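Activator of Hsp90 ATPase homologue 1/2-like C-terminal domain-containing protein (Enterococcus faecalis, PDB 2NN5) is of unknown function but belongs to the AHA1 family, has the SRPBCC-type helix-grip architecture and can bind magnesium ions. Local coordinates at residues A[144-149]-A[173-178]; A[36-41]-A[140-145]; A[70-73]-A[77-80]. All coordinates share one frame; numbering follows the deposited sequence.

How the interactions relate
Interactions 1 and 2 lie side by side on helix 138-157, their centres about 6 Å apart, and share Gly144 and Trp145. Interaction 2 sets this helix on strand 35-44 of the antiparallel sheet, and interaction 1 adds helix 168-182 to it; the contacts touch, stacking sheet and two helices in order. Interaction 3 is the hairpin of strands 68-72 and 78-83 at the far end of the same sheet; its centre is about 25 Å from that of interaction 1 and about 22 Å from that of interaction 2. Along the chain strand 35-44 comes first, then the hairpin, then both helices: a local turn is made within the long connection that brings helix 138-157 to the sheet.

Interaction 1 of 3, residues A[144-149]-A[173-178]; sequences GWSIVL and NHYLEK
Between residues 144-149 and 173-178 the contact is carried by one pair, Ser146 and Tyr175, each side chain leaving its helix toward the other. Ser146 was modelled in two conformers, and everything said here of its OG holds for one of them. The tyrosine does most of the reaching: the CA atoms of Ser146 and Tyr175 are 9.8 Å apart, and the aromatic ring bridges this gap to set its hydroxyl beside the short serine side chain. CG of Tyr175 lies anti to its own carbonyl carbon (chi1 -73°), a setting that carries the ring out to the neighbouring helix. At the end of this reach Tyr175 OH is 2.8 Å from Ser146 OG. Ser146 OG approaches the ring obliquely, 3.3 Å from Tyr175 CZ and 3.6 Å from Tyr175 CE2. Ser146 CB follows behind, 3.5 Å from Tyr175 OH, so the methylene and the hydroxyl of the serine both border the phenol end.

Both residues are buried, and each hydroxyl has a hydrogen-bond partner outside the pair. Ser146 OG, in this conformer, is bonded to Ile142 O one turn earlier in its own helix, which ties the side chain back to the backbone, while Tyr175 OH is bonded to OD2 of Asp27. Around these polar ends Tyr175 packs on Ile142 and Ala143, and Ile147 meets Phe168 and Ile171. Glu164, seen to bind magnesium in a structure of this protein although no ion is bound to it in this chain, has its side chain about 11 Å from that of Ser146. Helix 138-157 is the long helix gripped by the sheet in the helix-grip fold of the SRPBCC superfamily, and through Tyr175 the last helix, 168-182, is laid against it.

Interaction 2 of 3, residues A[36-41]-A[140-145]; sequences IYFGTE and KDIAGW
Phe38 of strand 35-44 presents a ring face to Ile142 of helix 138-157, and the isoleucine methyl CG2 settles almost exactly on its centre. This methyl carbon is 3.6 Å from the centroid of the Phe38 ring and only 7° off the ring normal, a CH-pi contact in which all six ring carbons lie at nearly equal distance from it. Two torsions bring the groups together: Phe38 CG is anti to the backbone N (chi1 167°), and in Ile142 a chi1 of -68° puts CG1 beside the backbone N and leaves CG2 anti to it. The CG1 branch then runs along the root of the ring, 4.1 Å from Phe38 CG, and its end, Ile142 CD1, comes to 4.0 Å from Phe38 CB. Tyr175 of helix 168-182 and Ser146 add to the burial around this pair.

The pairing is the meeting of sheet and helix in the helix-grip fold of the SRPBCC superfamily, in which a curved antiparallel sheet wraps a long helix, here 138-157. Strand 35-44 is held in the sheet by backbone hydrogen bonds to both neighbours, Phe38 with Glu128 on one strand and Gly39 with Thr28 on the other, and Phe29 of the neighbouring strand 28-32 meets the Phe38 ring.

Away from Phe38 the fit slackens. Ile36 also points to the helix, yet its CG2 comes no nearer than 4.4 Å to Ile142 CD1, and at this end Leu179 and Arg138 also touch it; a 1,2-ethanediol molecule, probably from the crystallisation liquor, lies about 4 Å from its side chain. Trp145 starts toward the strand but turns its indole off to Trp105, Phe126 and Phe65. Between Ile36 and Phe38 in the strand, Tyr37 points away from the helix and remains partly exposed.

Interaction 3 of 3, residues A[70-73]-A[77-80]; sequences IGEL and GFWR
Gly71 and Glu72 together face Phe78 in a classic beta bulge of the hairpin formed by strands 68-72 and 78-83, at the edge of the antiparallel sheet. Phe78 O accepts from both residues, from Gly71 N at 2.8 Å and from Glu72 N at 3.2 Å; the second donor lies in the carbonyl plane on a lone pair, the first is tilted 26° from it. Phe78 N returns a bond of 2.8 Å to Glu72 O.

With chi1 at 62°, Phe78 CG stands between its own N and carbonyl carbon, and the ring swings back over the bulge. Gly71 CA lies under its face, 3.6 Å from the Phe78 centroid in a CH-pi contact, while Glu72 OE1 sits in the ring plane at the edge, 3.8 Å from Phe78 CE2. Elsewhere Ile70 CD1 reaches Trp79 CD1 at 3.5 Å; the indole NE1 is hydrogen-bonded to Leu55 O. Arg80, salt-bridged to Glu69, lays its guanidinium face over Gly71 CA, and a water accepts from Arg80 NH2 at 3.0 Å while donating to the carbonyls of Ile70 and Gly71.

With two N-H groups converging on one carbonyl and that water taking up two others, the extra residue is accommodated with its backbone polar groups still bonded.

Interaction 1 of 3, residues A[144-149]-A[173-178]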
loop_
_atom_site.group_PDB
_atom_site.type_symbol
_atom_site.label_atom_id
_atom_site.label_comp_id
_atom_site.label_asym_id
_atom_site.label_seq_id
_atom_site.Cartn_x
_atom_site.Cartn_y
_atom_site.Cartn_z
ATOM N N GLY A 144 0.454 8.257 -2.165
ATOM C CA GLY A 144 0.520 7.251 -3.241
ATOM C C GLY A 144 0.035 5.880 -2.778
ATOM O O GLY A 144 -0.709 5.201 -3.481
ATOM N N TRP A 145 0.466 5.455 -1.580
ATOM C CA TRP A 145 -0.006 4.181 -1.058
ATOM C C TRP A 145 -1.507 4.175 -0.809
ATOM O O TRP A 145 -2.178 3.178 -1.107
ATOM C CB TRP A 145 0.727 3.819 0.249
ATOM C CG TRP A 145 2.087 3.249 -0.082
ATOM C CD1 TRP A 145 3.322 3.797 0.148
ATOM C CD2 TRP A 145 2.313 2.014 -0.800
ATOM N NE1 TRP A 145 4.309 2.963 -0.366
ATOM C CE2 TRP A 145 3.718 1.862 -0.941
ATOM C CE3 TRP A 145 1.470 0.971 -1.243
ATOM C CZ2 TRP A 145 4.284 0.743 -1.574
ATOM C CZ3 TRP A 145 2.041 -0.127 -1.899
ATOM C CH2 TRP A 145 3.419 -0.236 -2.034
ATOM N N SER A 146 -2.053 5.268 -0.278
ATOM C CA SER A 146 -3.493 5.295 -0.025
ATOM C C SER A 146 -4.264 5.095 -1.332
ATOM O O SER A 146 -5.276 4.353 -1.359
ATOM C CB SER A 146 -3.856 6.612 0.662
ATOM O OG SER A 146 -3.263 6.621 1.950
ATOM N N ILE A 147 -3.759 5.713 -2.418
ATOM C CA ILE A 147 -4.412 5.642 -3.728
ATOM C C ILE A 147 -4.304 4.225 -4.293
ATOM O O ILE A 147 -5.308 3.661 -4.793
ATOM C CB ILE A 147 -3.847 6.727 -4.706
ATOM C CG1 ILE A 147 -4.182 8.127 -4.153
ATOM C CG2 ILE A 147 -4.355 6.489 -6.130
ATOM C CD1 ILE A 147 -3.356 9.297 -4.734
ATOM N N VAL A 148 -3.088 3.647 -4.280
ATOM C CA VAL A 148 -3.009 2.323 -4.899
ATOM C C VAL A 148 -3.696 1.256 -4.050
ATOM O O VAL A 148 -4.196 0.270 -4.620
ATOM C CB VAL A 148 -1.541 1.882 -5.301
ATOM C CG1 VAL A 148 -0.940 2.847 -6.283
ATOM C CG2 VAL A 148 -0.686 1.736 -4.064
ATOM N N LEU A 149 -3.724 1.419 -2.725
ATOM C CA LEU A 149 -4.496 0.463 -1.890
ATOM C C LEU A 149 -5.986 0.554 -2.175
ATOM O O LEU A 149 -6.688 -0.469 -2.095
ATOM C CB LEU A 149 -4.215 0.654 -0.372
ATOM C CG LEU A 149 -2.782 0.344 0.042
ATOM C CD1 LEU A 149 -2.533 0.902 1.423
ATOM C CD2 LEU A 149 -2.493 -1.158 -0.051
ATOM N N ASN A 173 -1.949 17.096 -0.060
ATOM C CA ASN A 173 -2.125 18.103 0.968
ATOM C C ASN A 173 -2.757 17.549 2.272
ATOM O O ASN A 173 -2.332 17.902 3.393
ATOM C CB ASN A 173 -2.905 19.306 0.448
ATOM C CG ASN A 173 -3.098 20.339 1.521
ATOM O OD1 ASN A 173 -4.201 20.480 2.091
ATOM N ND2 ASN A 173 -2.006 20.996 1.896
ATOM N N HIS A 174 -3.749 16.668 2.121
ATOM C CA HIS A 174 -4.311 16.033 3.300
ATOM C C HIS A 174 -3.246 15.345 4.137
ATOM O O HIS A 174 -3.185 15.511 5.352
ATOM C CB HIS A 174 -5.342 15.017 2.888
ATOM C CG HIS A 174 -5.874 14.219 4.031
ATOM N ND1 HIS A 174 -5.484 12.924 4.304
ATOM C CD2 HIS A 174 -6.832 14.511 4.931
ATOM C CE1 HIS A 174 -6.182 12.454 5.323
ATOM N NE2 HIS A 174 -6.969 13.420 5.758
ATOM N N TYR A 175 -2.378 14.593 3.464
ATOM C CA TYR A 175 -1.340 13.902 4.188
ATOM C C TYR A 175 -0.236 14.817 4.688
ATOM O O TYR A 175 0.323 14.561 5.759
ATOM C CB TYR A 175 -0.795 12.713 3.397
ATOM C CG TYR A 175 -1.827 11.570 3.381
ATOM C CD1 TYR A 175 -2.158 10.909 4.547
ATOM C CD2 TYR A 175 -2.494 11.253 2.239
ATOM C CE1 TYR A 175 -3.111 9.879 4.581
ATOM C CE2 TYR A 175 -3.451 10.228 2.225
ATOM C CZ TYR A 175 -3.782 9.550 3.388
ATOM O OH TYR A 175 -4.773 8.575 3.348
ATOM N N LEU A 176 0.023 15.906 3.963
ATOM C CA LEU A 176 0.945 16.915 4.468
ATOM C C LEU A 176 0.446 17.427 5.833
ATOM O O LEU A 176 1.233 17.565 6.749
ATOM C CB LEU A 176 1.097 18.092 3.493
ATOM C CG LEU A 176 2.096 19.179 3.931
ATOM C CD1 LEU A 176 3.444 18.608 4.361
ATOM C CD2 LEU A 176 2.275 20.225 2.799
ATOM N N GLU A 177 -0.862 17.726 5.933
ATOM C CA GLU A 177 -1.384 18.282 7.197
ATOM C C GLU A 177 -1.313 17.224 8.317
ATOM O O GLU A 177 -1.013 17.543 9.491
ATOM C CB GLU A 177 -2.841 18.757 7.020
ATOM C CG GLU A 177 -2.966 19.925 6.106
ATOM C CD GLU A 177 -4.423 20.159 5.670
ATOM O OE1 GLU A 177 -5.315 19.242 5.801
ATOM O OE2 GLU A 177 -4.669 21.276 5.189
ATOM N N LYS A 178 -1.575 15.951 7.970
ATOM C CA LYS A 178 -1.473 14.891 9.001
ATOM C C LYS A 178 -0.032 14.826 9.540
ATOM O O LYS A 178 0.159 14.696 10.741
ATOM C CB LYS A 178 -1.855 13.516 8.413
ATOM C CG LYS A 178 -3.354 13.365 8.218
ATOM C CD LYS A 178 -4.057 13.139 9.598
ATOM C CE LYS A 178 -5.504 12.723 9.370
ATOM N NZ LYS A 178 -6.195 12.389 10.662
#

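Interaction 2 of 3, residues A[36-41]-A[140-145]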
loop_
_atom_site.group_PDB
_atom_site.type_symbol
_atom_site.label_atom_id
_atom_site.label_comp_id
_atom_site.label_asym_id
_atom_site.label_seq_id
_atom_site.Cartn_x
_atom_site.Cartn_y
_atom_site.Cartn_z
ATOM N N ILE A 36 8.689 8.416 10.598
ATOM C CA ILE A 36 7.215 8.438 10.575
ATOM C C ILE A 36 6.729 7.020 10.343
ATOM O O ILE A 36 7.280 6.293 9.489
ATOM C CB ILE A 36 6.721 9.387 9.491
ATOM C CG1 ILE A 36 6.973 10.829 9.966
ATOM C CG2 ILE A 36 5.214 9.206 9.237
ATOM C CD1 ILE A 36 6.713 11.883 8.976
ATOM N N TYR A 37 5.748 6.585 11.130
ATOM C CA TYR A 37 5.065 5.306 10.927
ATOM C C TYR A 37 3.634 5.575 10.488
ATOM O O TYR A 37 2.935 6.414 11.083
ATOM C CB TYR A 37 5.070 4.477 12.214
ATOM C CG TYR A 37 6.486 4.120 12.672
ATOM C CD1 TYR A 37 7.226 4.988 13.502
ATOM C CD2 TYR A 37 7.108 2.939 12.219
ATOM C CE1 TYR A 37 8.534 4.673 13.886
ATOM C CE2 TYR A 37 8.399 2.609 12.597
ATOM C CZ TYR A 37 9.114 3.486 13.425
ATOM O OH TYR A 37 10.381 3.106 13.799
ATOM N N PHE A 38 3.195 4.859 9.469
ATOM C CA PHE A 38 1.860 5.048 8.925
ATOM C C PHE A 38 1.173 3.690 8.902
ATOM O O PHE A 38 1.807 2.672 8.560
ATOM C CB PHE A 38 2.004 5.578 7.487
ATOM C CG PHE A 38 0.695 5.525 6.669
ATOM C CD1 PHE A 38 -0.433 6.262 7.067
ATOM C CD2 PHE A 38 0.628 4.790 5.493
ATOM C CE1 PHE A 38 -1.606 6.246 6.314
ATOM C CE2 PHE A 38 -0.583 4.737 4.709
ATOM C CZ PHE A 38 -1.677 5.469 5.133
ATOM N N GLY A 39 -0.106 3.675 9.239
ATOM C CA GLY A 39 -0.917 2.449 9.167
ATOM C C GLY A 39 -2.251 2.799 8.553
ATOM O O GLY A 39 -2.784 3.914 8.735
ATOM N N THR A 40 -2.769 1.854 7.780
ATOM C CA THR A 40 -4.166 1.991 7.332
ATOM C C THR A 40 -4.743 0.597 7.096
ATOM O O THR A 40 -4.049 -0.391 7.260
ATOM C CB THR A 40 -4.237 2.852 6.085
ATOM O OG1 THR A 40 -5.595 3.155 5.774
ATOM C CG2 THR A 40 -3.581 2.185 4.888
ATOM N N GLU A 41 -6.021 0.557 6.775
ATOM C CA GLU A 41 -6.690 -0.727 6.579
ATOM C C GLU A 41 -7.576 -0.666 5.366
ATOM O O GLU A 41 -8.185 0.377 5.096
ATOM C CB GLU A 41 -7.612 -1.027 7.806
ATOM C CG GLU A 41 -6.959 -0.943 9.118
ATOM C CD GLU A 41 -7.907 -1.274 10.264
ATOM O OE1 GLU A 41 -9.175 -1.303 10.074
ATOM O OE2 GLU A 41 -7.366 -1.496 11.380
ATOM N N LYS A 140 3.862 12.529 0.318
ATOM C CA LYS A 140 3.523 12.129 -1.055
ATOM C C LYS A 140 3.591 10.628 -1.215
ATOM O O LYS A 140 2.797 10.042 -1.956
ATOM C CB LYS A 140 4.438 12.771 -2.109
ATOM C CG LYS A 140 4.166 14.217 -2.347
ATOM C CD LYS A 140 4.903 14.782 -3.577
ATOM C CE LYS A 140 6.151 14.016 -4.022
ATOM N NZ LYS A 140 5.914 12.912 -5.026
ATOM N N ASP A 141 4.519 9.987 -0.518
ATOM C CA ASP A 141 4.609 8.530 -0.606
ATOM C C ASP A 141 3.386 7.909 0.049
ATOM O O ASP A 141 2.793 6.978 -0.548
ATOM C CB ASP A 141 5.872 8.048 0.072
ATOM C CG ASP A 141 6.091 6.578 -0.141
ATOM O OD1 ASP A 141 6.620 6.214 -1.229
ATOM O OD2 ASP A 141 5.691 5.782 0.736
ATOM N N ILE A 142 2.982 8.404 1.245
ATOM C CA ILE A 142 1.757 7.944 1.906
ATOM C C ILE A 142 0.512 8.164 1.042
ATOM O O ILE A 142 -0.337 7.246 0.934
ATOM C CB ILE A 142 1.625 8.606 3.287
ATOM C CG1 ILE A 142 2.745 8.061 4.215
ATOM C CG2 ILE A 142 0.245 8.332 3.872
ATOM C CD1 ILE A 142 2.959 8.892 5.510
ATOM N N ALA A 143 0.402 9.335 0.399
ATOM C CA ALA A 143 -0.724 9.599 -0.507
ATOM C C ALA A 143 -0.726 8.549 -1.601
ATOM O O ALA A 143 -1.767 7.994 -1.938
ATOM C CB ALA A 143 -0.570 10.993 -1.095
ATOM N N GLY A 144 0.454 8.257 -2.165
ATOM C CA GLY A 144 0.520 7.251 -3.241
ATOM C C GLY A 144 0.035 5.880 -2.778
ATOM O O GLY A 144 -0.709 5.201 -3.481
ATOM N N TRP A 145 0.466 5.455 -1.580
ATOM C CA TRP A 145 -0.006 4.181 -1.058
ATOM C C TRP A 145 -1.507 4.175 -0.809
ATOM O O TRP A 145 -2.178 3.178 -1.107
ATOM C CB TRP A 145 0.727 3.819 0.249
ATOM C CG TRP A 145 2.087 3.249 -0.082
ATOM C CD1 TRP A 145 3.322 3.797 0.148
ATOM C CD2 TRP A 145 2.313 2.014 -0.800
ATOM N NE1 TRP A 145 4.309 2.963 -0.366
ATOM C CE2 TRP A 145 3.718 1.862 -0.941
ATOM C CE3 TRP A 145 1.470 0.971 -1.243
ATOM C CZ2 TRP A 145 4.284 0.743 -1.574
ATOM C CZ3 TRP A 145 2.041 -0.127 -1.899
ATOM C CH2 TRP A 145 3.419 -0.236 -2.034
#

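Interaction 3 of 3, residues A[70-73]-A[77-80]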
loop_
_atom_site.group_PDB
_atom_site.type_symbol
_atom_site.label_atom_id
_atom_site.label_comp_id
_atom_site.label_asym_id
_atom_site.label_seq_id
_atom_site.Cartn_x
_atom_site.Cartn_y
_atom_site.Cartn_z
ATOM N N ILE A 70 6.754 -9.223 -9.780
ATOM C CA ILE A 70 7.390 -10.221 -8.913
ATOM C C ILE A 70 8.814 -10.511 -9.413
ATOM O O ILE A 70 9.055 -10.753 -10.627
ATOM C CB ILE A 70 6.576 -11.542 -8.887
ATOM C CG1 ILE A 70 5.139 -11.285 -8.439
ATOM C CG2 ILE A 70 7.285 -12.589 -8.041
ATOM C CD1 ILE A 70 5.041 -10.544 -7.093
ATOM N N GLY A 71 9.749 -10.517 -8.444
ATOM C CA GLY A 71 11.103 -11.047 -8.630
ATOM C C GLY A 71 11.093 -12.535 -8.364
ATOM O O GLY A 71 11.109 -13.341 -9.305
ATOM N N GLU A 72 11.026 -12.906 -7.098
ATOM C CA GLU A 72 10.878 -14.276 -6.669
ATOM C C GLU A 72 10.074 -14.253 -5.397
ATOM O O GLU A 72 9.973 -13.188 -4.731
ATOM C CB GLU A 72 12.227 -14.956 -6.383
ATOM C CG GLU A 72 13.057 -15.249 -7.634
ATOM C CD GLU A 72 14.297 -16.066 -7.284
ATOM O OE1 GLU A 72 15.277 -15.494 -6.689
ATOM O OE2 GLU A 72 14.263 -17.254 -7.615
ATOM N N LEU A 73 9.460 -15.382 -5.087
ATOM C CA LEU A 73 8.710 -15.519 -3.842
ATOM C C LEU A 73 9.525 -16.204 -2.772
ATOM O O LEU A 73 10.681 -16.569 -3.028
ATOM C CB LEU A 73 7.359 -16.262 -4.074
ATOM C CG LEU A 73 6.468 -15.485 -5.112
ATOM C CD1 LEU A 73 5.171 -16.296 -5.246
ATOM C CD2 LEU A 73 6.127 -14.052 -4.676
ATOM N N GLY A 77 12.567 -13.722 -1.226
ATOM C CA GLY A 77 11.913 -13.196 -2.432
ATOM C C GLY A 77 12.129 -11.690 -2.507
ATOM O O GLY A 77 12.770 -11.054 -1.624
ATOM N N PHE A 78 11.517 -11.127 -3.535
ATOM C CA PHE A 78 11.656 -9.703 -3.805
ATOM C C PHE A 78 10.633 -9.281 -4.860
ATOM O O PHE A 78 10.228 -10.091 -5.703
ATOM C CB PHE A 78 13.082 -9.309 -4.244
ATOM C CG PHE A 78 13.553 -9.938 -5.530
ATOM C CD1 PHE A 78 13.616 -9.206 -6.692
ATOM C CD2 PHE A 78 14.067 -11.216 -5.513
ATOM C CE1 PHE A 78 14.154 -9.738 -7.840
ATOM C CE2 PHE A 78 14.590 -11.789 -6.676
ATOM C CZ PHE A 78 14.595 -11.036 -7.848
ATOM N N TRP A 79 10.269 -8.002 -4.808
ATOM C CA TRP A 79 9.568 -7.329 -5.907
ATOM C C TRP A 79 10.593 -6.558 -6.719
ATOM O O TRP A 79 11.721 -6.305 -6.247
ATOM C CB TRP A 79 8.576 -6.340 -5.366
ATOM C CG TRP A 79 7.285 -6.986 -4.853
ATOM C CD1 TRP A 79 6.833 -8.300 -5.006
ATOM C CD2 TRP A 79 6.238 -6.282 -4.136
ATOM N NE1 TRP A 79 5.551 -8.437 -4.389
ATOM C CE2 TRP A 79 5.195 -7.217 -3.854
ATOM C CE3 TRP A 79 6.097 -4.936 -3.682
ATOM C CZ2 TRP A 79 4.020 -6.831 -3.197
ATOM C CZ3 TRP A 79 4.896 -4.563 -2.997
ATOM C CH2 TRP A 79 3.906 -5.517 -2.776
ATOM N N ARG A 80 10.201 -6.149 -7.913
ATOM C CA ARG A 80 11.025 -5.188 -8.669
ATOM C C ARG A 80 10.152 -3.986 -8.978
ATOM O O ARG A 80 8.936 -4.160 -9.250
ATOM C CB ARG A 80 11.477 -5.763 -9.987
ATOM C CG ARG A 80 12.325 -7.004 -9.917
ATOM C CD ARG A 80 12.993 -7.195 -11.260
ATOM N NE ARG A 80 13.752 -8.439 -11.334
ATOM C CZ ARG A 80 13.225 -9.598 -11.707
ATOM N NH1 ARG A 80 14.006 -10.669 -11.768
ATOM N NH2 ARG A 80 11.925 -9.683 -12.046
HETATM O O HOH W 1 11.023 -12.561 -11.952
#